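PDB 4OOU: mannan endo-1,4-beta-mannosidase from Cryptopygus antarcticus, which hydrolyses internal beta-1,4-mannosidic linkages in mannans such as those of locust bean gum and konjac, releasing short manno-oligosaccharides. Local coordinates for residues Asn133-Asn138 with Ala206-Lys211; Thr185-Ser190 with Lys212-Gln217. All coordinates share one frame; numbering follows the deposited sequence.

Interaction 1: residues Asn133-Asn138 with Ala206-Lys211; sequences NGALQN and AGWGGK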
ATOM      1  N   ASN A 133      -6.579  -7.593  -1.084  1.00 33.34           N
ATOM      2  CA  ASN A 133      -5.711  -8.332  -0.166  1.00 31.31           C
ATOM      3  C   ASN A 133      -5.068  -9.502  -0.892  1.00 29.19           C
ATOM      4  O   ASN A 133      -5.749 -10.144  -1.655  1.00 26.65           O
ATOM      5  CB  ASN A 133      -6.541  -8.853   0.981  1.00 28.47           C
ATOM      6  CG  ASN A 133      -5.728  -9.185   2.211  1.00 31.61           C
ATOM      7  OD1 ASN A 133      -6.261  -9.815   3.140  1.00 34.85           O
ATOM      8  ND2 ASN A 133      -4.456  -8.759   2.267  1.00 30.77           N
ATOM      9  N   GLY A 134      -3.771  -9.749  -0.672  1.00 29.31           N
ATOM     10  CA  GLY A 134      -3.112 -10.991  -1.085  1.00 30.12           C
ATOM     11  C   GLY A 134      -2.675 -11.841   0.112  1.00 32.23           C
ATOM     12  O   GLY A 134      -2.376 -13.038  -0.025  1.00 30.58           O
ATOM     13  N   ALA A 135      -2.628 -11.244   1.292  1.00 33.85           N
ATOM     14  CA  ALA A 135      -2.318 -12.008   2.522  1.00 39.18           C
ATOM     15  C   ALA A 135      -3.302 -13.172   2.669  1.00 39.77           C
ATOM     16  O   ALA A 135      -2.924 -14.324   2.770  1.00 36.87           O
ATOM     17  CB  ALA A 135      -2.368 -11.100   3.763  1.00 39.69           C
ATOM     18  N   LEU A 136      -4.582 -12.809   2.653  1.00 45.56           N
ATOM     19  CA  LEU A 136      -5.706 -13.717   2.598  1.00 41.05           C
ATOM     20  C   LEU A 136      -6.485 -13.277   1.352  1.00 43.51           C
ATOM     21  O   LEU A 136      -6.537 -12.086   1.020  1.00 37.08           O
ATOM     22  CB  LEU A 136      -6.544 -13.567   3.863  1.00 41.45           C
ATOM     23  CG  LEU A 136      -6.309 -14.461   5.114  1.00 46.88           C
ATOM     24  CD1 LEU A 136      -4.872 -14.975   5.342  1.00 46.32           C
ATOM     25  CD2 LEU A 136      -6.862 -13.769   6.372  1.00 44.96           C
ATOM     26  N   GLN A 137      -7.041 -14.237   0.622  1.00 46.18           N
ATOM     27  CA  GLN A 137      -7.925 -13.911  -0.515  1.00 44.67           C
ATOM     28  C   GLN A 137      -8.861 -15.086  -0.773  1.00 43.19           C
ATOM     29  O   GLN A 137      -8.672 -15.876  -1.700  1.00 37.82           O
ATOM     30  CB  GLN A 137      -7.110 -13.578  -1.761  1.00 44.81           C
ATOM     31  CG  GLN A 137      -7.935 -13.074  -2.938  1.00 42.55           C
ATOM     32  CD  GLN A 137      -8.822 -11.907  -2.565  1.00 44.45           C
ATOM     33  OE1 GLN A 137      -8.330 -10.805  -2.260  1.00 42.68           O
ATOM     34  NE2 GLN A 137     -10.147 -12.128  -2.602  1.00 42.88           N
ATOM     35  N   ASN A 138      -9.881 -15.169   0.078  1.00 43.51           N
ATOM     36  CA  ASN A 138     -10.752 -16.336   0.181  1.00 39.52           C
ATOM     37  C   ASN A 138     -11.960 -16.246  -0.732  1.00 38.44           C
ATOM     38  O   ASN A 138     -12.950 -16.940  -0.512  1.00 37.75           O
ATOM     39  CB  ASN A 138     -11.205 -16.485   1.633  1.00 41.74           C
ATOM     40  CG  ASN A 138     -10.062 -16.843   2.571  1.00 40.37           C
ATOM     41  OD1 ASN A 138      -9.755 -16.121   3.530  1.00 39.86           O
ATOM     42  ND2 ASN A 138      -9.443 -17.976   2.308  1.00 38.54           N
ATOM     43  N   ALA A 206       6.068 -18.038   3.332  1.00 41.80           N
ATOM     44  CA  ALA A 206       5.093 -17.582   2.351  1.00 41.28           C
ATOM     45  C   ALA A 206       4.102 -18.703   2.113  1.00 40.94           C
ATOM     46  O   ALA A 206       4.383 -19.865   2.447  1.00 40.84           O
ATOM     47  CB  ALA A 206       5.762 -17.188   1.042  1.00 40.47           C
ATOM     48  N   GLY A 207       2.954 -18.353   1.532  1.00 41.83           N
ATOM     49  CA  GLY A 207       1.898 -19.319   1.227  1.00 38.89           C
ATOM     50  C   GLY A 207       0.936 -19.504   2.374  1.00 40.45           C
ATOM     51  O   GLY A 207       0.078 -20.368   2.320  1.00 47.60           O
ATOM     52  N   TRP A 208       1.056 -18.691   3.416  1.00 41.94           N
ATOM     53  CA  TRP A 208       0.305 -18.927   4.658  1.00 42.93           C
ATOM     54  C   TRP A 208      -1.228 -18.793   4.450  1.00 43.52           C
ATOM     55  O   TRP A 208      -2.041 -19.378   5.212  1.00 36.69           O
ATOM     56  CB  TRP A 208       0.819 -18.005   5.797  1.00 42.25           C
ATOM     57  CG  TRP A 208       0.402 -16.559   5.727  1.00 46.04           C
ATOM     58  CD1 TRP A 208      -0.726 -15.998   6.267  1.00 46.18           C
ATOM     59  CD2 TRP A 208       1.109 -15.488   5.100  1.00 44.52           C
ATOM     60  NE1 TRP A 208      -0.765 -14.655   5.992  1.00 41.64           N
ATOM     61  CE2 TRP A 208       0.347 -14.318   5.282  1.00 42.59           C
ATOM     62  CE3 TRP A 208       2.300 -15.405   4.393  1.00 46.70           C
ATOM     63  CZ2 TRP A 208       0.740 -13.086   4.783  1.00 47.04           C
ATOM     64  CZ3 TRP A 208       2.696 -14.163   3.897  1.00 46.46           C
ATOM     65  CH2 TRP A 208       1.919 -13.026   4.100  1.00 45.24           C
ATOM     66  N   GLY A 209      -1.604 -18.025   3.423  1.00 35.94           N
ATOM     67  CA  GLY A 209      -3.000 -17.887   3.053  1.00 37.21           C
ATOM     68  C   GLY A 209      -3.471 -18.977   2.116  1.00 35.60           C
ATOM     69  O   GLY A 209      -4.579 -18.942   1.619  1.00 37.52           O
ATOM     70  N   GLY A 210      -2.650 -19.984   1.916  1.00 36.82           N
ATOM     71  CA  GLY A 210      -2.935 -20.997   0.935  1.00 38.23           C
ATOM     72  C   GLY A 210      -2.161 -20.666  -0.340  1.00 42.30           C
ATOM     73  O   GLY A 210      -2.036 -19.495  -0.722  1.00 43.40           O
ATOM     74  N   LYS A 211      -1.667 -21.705  -1.005  1.00 42.53           N
ATOM     75  CA  LYS A 211      -0.747 -21.535  -2.100  1.00 46.45           C
ATOM     76  C   LYS A 211      -1.500 -21.515  -3.413  1.00 49.96           C
ATOM     77  O   LYS A 211      -1.576 -22.527  -4.088  1.00 51.82           O
ATOM     78  CB  LYS A 211       0.324 -22.637  -2.056  1.00 47.46           C
ATOM     79  CG  LYS A 211       1.398 -22.376  -0.987  1.00 46.06           C
ATOM     80  CD  LYS A 211       1.933 -23.642  -0.305  1.00 46.60           C
ATOM     81  CE  LYS A 211       3.364 -23.443   0.192  1.00 46.66           C
ATOM     82  NZ  LYS A 211       4.078 -24.677   0.605  1.00 45.03           N
TER
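Ala135 and Leu136 meet Trp208 and Gly209 where two beta-alpha loops of the TIM barrel of this family 5 glycoside hydrolase come together beside the substrate-binding cleft. Residues 133-138 leave the end of strand 126-133, whereas 206-211 belong to the long loop that precedes helix 215-232. At Gly134 the first segment is still tied to the barrel, through a backbone hydrogen bond to Asn180, and the contact proper begins with the next residue. The methyl of Ala135 approaches the indole obliquely, CB lying 3.8 Å from Trp208 CZ2. Ala135 O sits 3.7 Å above one face of the Trp208 indole, offset toward the rim, with Trp208 NE1 as the nearest ring atom. The same Ala135 O also takes a CA-H...O contact from Gly209, at 3.6 Å from Gly209 CA. A side chain at Gly209 would strike this oxygen, so the glycine lets the two backbones close up.

Trp208 and Gly209 form the corner of a type I turn that runs from Gly207 to Gly210 and is closed by a bond from Gly210 N to Gly207 O. Trp208 is a substrate-binding residue; its ring also meets that of Trp243, and its side chain touches Glu181, the probable proton donor/acceptor. Leu136 comes next and packs more loosely, its side chain crossing that of Trp208 at about a right angle. One branch does the touching: Leu136 CD1 lies 4.2 Å from Trp208 NE1 and equally far from Gly209 CA.

Interaction 2: residues Thr185-Ser190 with Lys212-Gln217; sequences TLQPGS and KFPMKQ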
ATOM      1  N   THR A 185      -0.647 -15.575  -0.610  1.00 39.13           N
ATOM      2  CA  THR A 185      -1.393 -16.508  -1.433  1.00 37.79           C
ATOM      3  C   THR A 185      -0.518 -16.940  -2.599  1.00 40.43           C
ATOM      4  O   THR A 185      -0.988 -17.479  -3.597  1.00 44.22           O
ATOM      5  CB  THR A 185      -2.736 -15.883  -1.882  1.00 36.30           C
ATOM      6  OG1 THR A 185      -2.536 -14.527  -2.321  1.00 35.14           O
ATOM      7  CG2 THR A 185      -3.687 -15.901  -0.721  1.00 35.80           C
ATOM      8  N   LEU A 186       0.778 -16.712  -2.442  1.00 41.90           N
ATOM      9  CA  LEU A 186       1.786 -17.096  -3.424  1.00 41.74           C
ATOM     10  C   LEU A 186       1.907 -18.609  -3.428  1.00 40.00           C
ATOM     11  O   LEU A 186       1.760 -19.205  -2.389  1.00 36.93           O
ATOM     12  CB  LEU A 186       3.123 -16.471  -3.022  1.00 42.09           C
ATOM     13  CG  LEU A 186       4.413 -16.501  -3.850  1.00 43.24           C
ATOM     14  CD1 LEU A 186       5.612 -16.805  -2.956  1.00 39.14           C
ATOM     15  CD2 LEU A 186       4.375 -17.454  -5.031  1.00 42.25           C
ATOM     16  N   GLN A 187       2.152 -19.200  -4.601  1.00 42.97           N
ATOM     17  CA  GLN A 187       2.471 -20.638  -4.766  1.00 47.59           C
ATOM     18  C   GLN A 187       3.956 -20.780  -5.110  1.00 45.62           C
ATOM     19  O   GLN A 187       4.354 -20.598  -6.266  1.00 42.27           O
ATOM     20  CB  GLN A 187       1.618 -21.246  -5.896  1.00 49.94           C
ATOM     21  CG  GLN A 187       1.818 -22.732  -6.170  1.00 48.80           C
ATOM     22  CD  GLN A 187       0.950 -23.200  -7.317  1.00 47.91           C
ATOM     23  OE1 GLN A 187       1.184 -22.855  -8.458  1.00 50.61           O
ATOM     24  NE2 GLN A 187      -0.058 -23.979  -7.016  1.00 50.48           N
ATOM     25  N   PRO A 188       4.793 -21.069  -4.108  1.00 45.73           N
ATOM     26  CA  PRO A 188       6.223 -21.057  -4.406  1.00 48.13           C
ATOM     27  C   PRO A 188       6.674 -22.252  -5.262  1.00 48.49           C
ATOM     28  O   PRO A 188       6.026 -23.295  -5.246  1.00 49.44           O
ATOM     29  CB  PRO A 188       6.887 -21.074  -3.005  1.00 50.86           C
ATOM     30  CG  PRO A 188       5.799 -20.795  -2.020  1.00 47.51           C
ATOM     31  CD  PRO A 188       4.530 -21.260  -2.674  1.00 47.88           C
ATOM     32  N   GLY A 189       7.786 -22.077  -5.974  1.00 48.32           N
ATOM     33  CA  GLY A 189       8.298 -23.059  -6.912  1.00 50.36           C
ATOM     34  C   GLY A 189       9.403 -22.488  -7.792  1.00 51.84           C
ATOM     35  O   GLY A 189       9.584 -21.278  -7.869  1.00 47.90           O
ATOM     36  N   SER A 190      10.133 -23.370  -8.472  1.00 52.93           N
ATOM     37  CA  SER A 190      11.251 -22.969  -9.334  1.00 52.89           C
ATOM     38  C   SER A 190      10.812 -22.442 -10.713  1.00 50.51           C
ATOM     39  O   SER A 190       9.660 -22.620 -11.098  1.00 46.46           O
ATOM     40  CB  SER A 190      12.150 -24.176  -9.506  1.00 54.87           C
ATOM     41  OG  SER A 190      11.847 -25.089  -8.476  1.00 50.90           O
ATOM     42  N   LYS A 212      -2.017 -20.339  -3.779  1.00 49.38           N
ATOM     43  CA  LYS A 212      -2.942 -20.190  -4.924  1.00 49.77           C
ATOM     44  C   LYS A 212      -2.316 -19.753  -6.245  1.00 48.17           C
ATOM     45  O   LYS A 212      -2.675 -20.259  -7.296  1.00 49.92           O
ATOM     46  CB  LYS A 212      -4.060 -19.184  -4.571  1.00 47.77           C
ATOM     47  CG  LYS A 212      -4.705 -19.456  -3.218  1.00 47.00           C
ATOM     48  CD  LYS A 212      -5.874 -18.529  -2.943  1.00 45.57           C
ATOM     49  CE  LYS A 212      -6.388 -18.704  -1.511  1.00 47.04           C
ATOM     50  NZ  LYS A 212      -7.095 -20.000  -1.297  1.00 46.85           N
ATOM     51  N   PHE A 213      -1.411 -18.786  -6.190  1.00 49.89           N
ATOM     52  CA  PHE A 213      -0.913 -18.128  -7.386  1.00 51.49           C
ATOM     53  C   PHE A 213       0.608 -18.274  -7.556  1.00 54.84           C
ATOM     54  O   PHE A 213       1.374 -18.025  -6.624  1.00 51.32           O
ATOM     55  CB  PHE A 213      -1.212 -16.633  -7.329  1.00 52.56           C
ATOM     56  CG  PHE A 213      -2.590 -16.291  -6.826  1.00 53.24           C
ATOM     57  CD1 PHE A 213      -3.710 -16.599  -7.576  1.00 49.62           C
ATOM     58  CD2 PHE A 213      -2.758 -15.617  -5.621  1.00 51.33           C
ATOM     59  CE1 PHE A 213      -4.963 -16.274  -7.123  1.00 48.54           C
ATOM     60  CE2 PHE A 213      -4.022 -15.290  -5.171  1.00 52.44           C
ATOM     61  CZ  PHE A 213      -5.126 -15.623  -5.920  1.00 46.11           C
ATOM     62  N   PRO A 214       1.061 -18.644  -8.761  1.00 52.32           N
ATOM     63  CA  PRO A 214       2.475 -18.538  -9.028  1.00 51.93           C
ATOM     64  C   PRO A 214       2.900 -17.081  -9.273  1.00 54.78           C
ATOM     65  O   PRO A 214       2.123 -16.254  -9.815  1.00 50.64           O
ATOM     66  CB  PRO A 214       2.652 -19.376 -10.295  1.00 54.51           C
ATOM     67  CG  PRO A 214       1.423 -20.209 -10.396  1.00 53.61           C
ATOM     68  CD  PRO A 214       0.355 -19.337  -9.845  1.00 54.47           C
ATOM     69  N   MET A 215       4.134 -16.771  -8.880  1.00 50.08           N
ATOM     70  CA  MET A 215       4.638 -15.426  -9.040  1.00 46.16           C
ATOM     71  C   MET A 215       4.284 -14.881 -10.400  1.00 47.22           C
ATOM     72  O   MET A 215       3.945 -13.704 -10.521  1.00 47.33           O
ATOM     73  CB  MET A 215       6.140 -15.385  -8.874  1.00 45.54           C
ATOM     74  CG  MET A 215       6.670 -13.989  -8.642  1.00 43.99           C
ATOM     75  SD  MET A 215       6.361 -13.481  -6.959  1.00 45.52           S
ATOM     76  CE  MET A 215       5.629 -11.901  -7.337  1.00 47.16           C
ATOM     77  N   LYS A 216       4.354 -15.721 -11.428  1.00 50.14           N
ATOM     78  CA  LYS A 216       4.055 -15.234 -12.760  1.00 54.99           C
ATOM     79  C   LYS A 216       2.658 -14.612 -12.828  1.00 49.45           C
ATOM     80  O   LYS A 216       2.496 -13.530 -13.382  1.00 50.83           O
ATOM     81  CB  LYS A 216       4.201 -16.317 -13.840  1.00 62.45           C
ATOM     82  CG  LYS A 216       3.837 -15.759 -15.223  1.00 70.08           C
ATOM     83  CD  LYS A 216       4.266 -16.609 -16.408  1.00 72.43           C
ATOM     84  CE  LYS A 216       4.142 -15.765 -17.665  1.00 75.73           C
ATOM     85  NZ  LYS A 216       4.377 -16.561 -18.889  1.00 79.34           N
ATOM     86  N   GLN A 217       1.651 -15.295 -12.293  1.00 45.13           N
ATOM     87  CA  GLN A 217       0.291 -14.750 -12.346  1.00 45.99           C
ATOM     88  C   GLN A 217       0.171 -13.537 -11.456  1.00 45.33           C
ATOM     89  O   GLN A 217      -0.379 -12.506 -11.883  1.00 48.47           O
ATOM     90  CB  GLN A 217      -0.761 -15.782 -11.984  1.00 45.70           C
ATOM     91  CG  GLN A 217      -0.766 -16.985 -12.915  1.00 46.57           C
ATOM     92  CD  GLN A 217      -0.896 -16.582 -14.363  1.00 48.41           C
ATOM     93  OE1 GLN A 217      -1.881 -15.951 -14.765  1.00 45.96           O
ATOM     94  NE2 GLN A 217       0.114 -16.928 -15.164  1.00 53.47           N
TER
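Thr185 and Phe213 form the tight, buried part of the contact, their side chains side by side and pointing the same way. Thr185 OG1 meets the ring at its edge, in plane, 3.3 Å from Phe213 CE2, while its hydrogen bond goes to Gly134 O. Two backbone N-H groups converge on Thr185 O. Phe213 N lies 2.9 Å from Thr185 O, nearly along the C=O axis; Lys212 N, 3.0 Å from the same Thr185 O, sits above the carbonyl plane. Gln187 N then bonds back to Phe213 O, modelled so short that its length is doubtful. With Leu186 opposite Phe213, this is a single bridge of parallel type, placed just before helix 215-232 of the TIM barrel, with Pro214 at the N-cap position. Lys212 CB lies over the centre of one face of the Phe213 ring, which also stacks with Phe146 and touches Ile218. An alanine in place of Phe213 would probably open a gap between Thr185 and helix 215-232 and leave Phe146 without this stacking partner.

Toward solvent the packing is thinner. The side chain of Lys212 meets Thr185 through aliphatic carbon, Lys212 CE being 4.0 Å from Thr185 CG2. Substrate-binding Gln187 has CG anti to its backbone N (chi1 -179°) and runs extended alongside Pro214, OE1 ending 3.3 Å from Pro214 CG.

The two contacts lie on the same side of the chain's centre, their own centres 11 Å apart, and their segments alternate along the chain: 133-138, 185-190, 206-211, 212-217. Residues 206-211 run directly into 212-217, so the end of one long loop, which leaves strand 179-180 and enters helix 215-232, serves both. Interaction 1 is a surface contact near Glu181, the probable proton donor/acceptor; interaction 2 is partly buried and sits farther from the chain's centre. They also touch each other, Lys211 CG packing 3.5 Å from Leu186 O. Substrate-binding Trp208 and Gln187 are thus both carried by this loop, one in each contact.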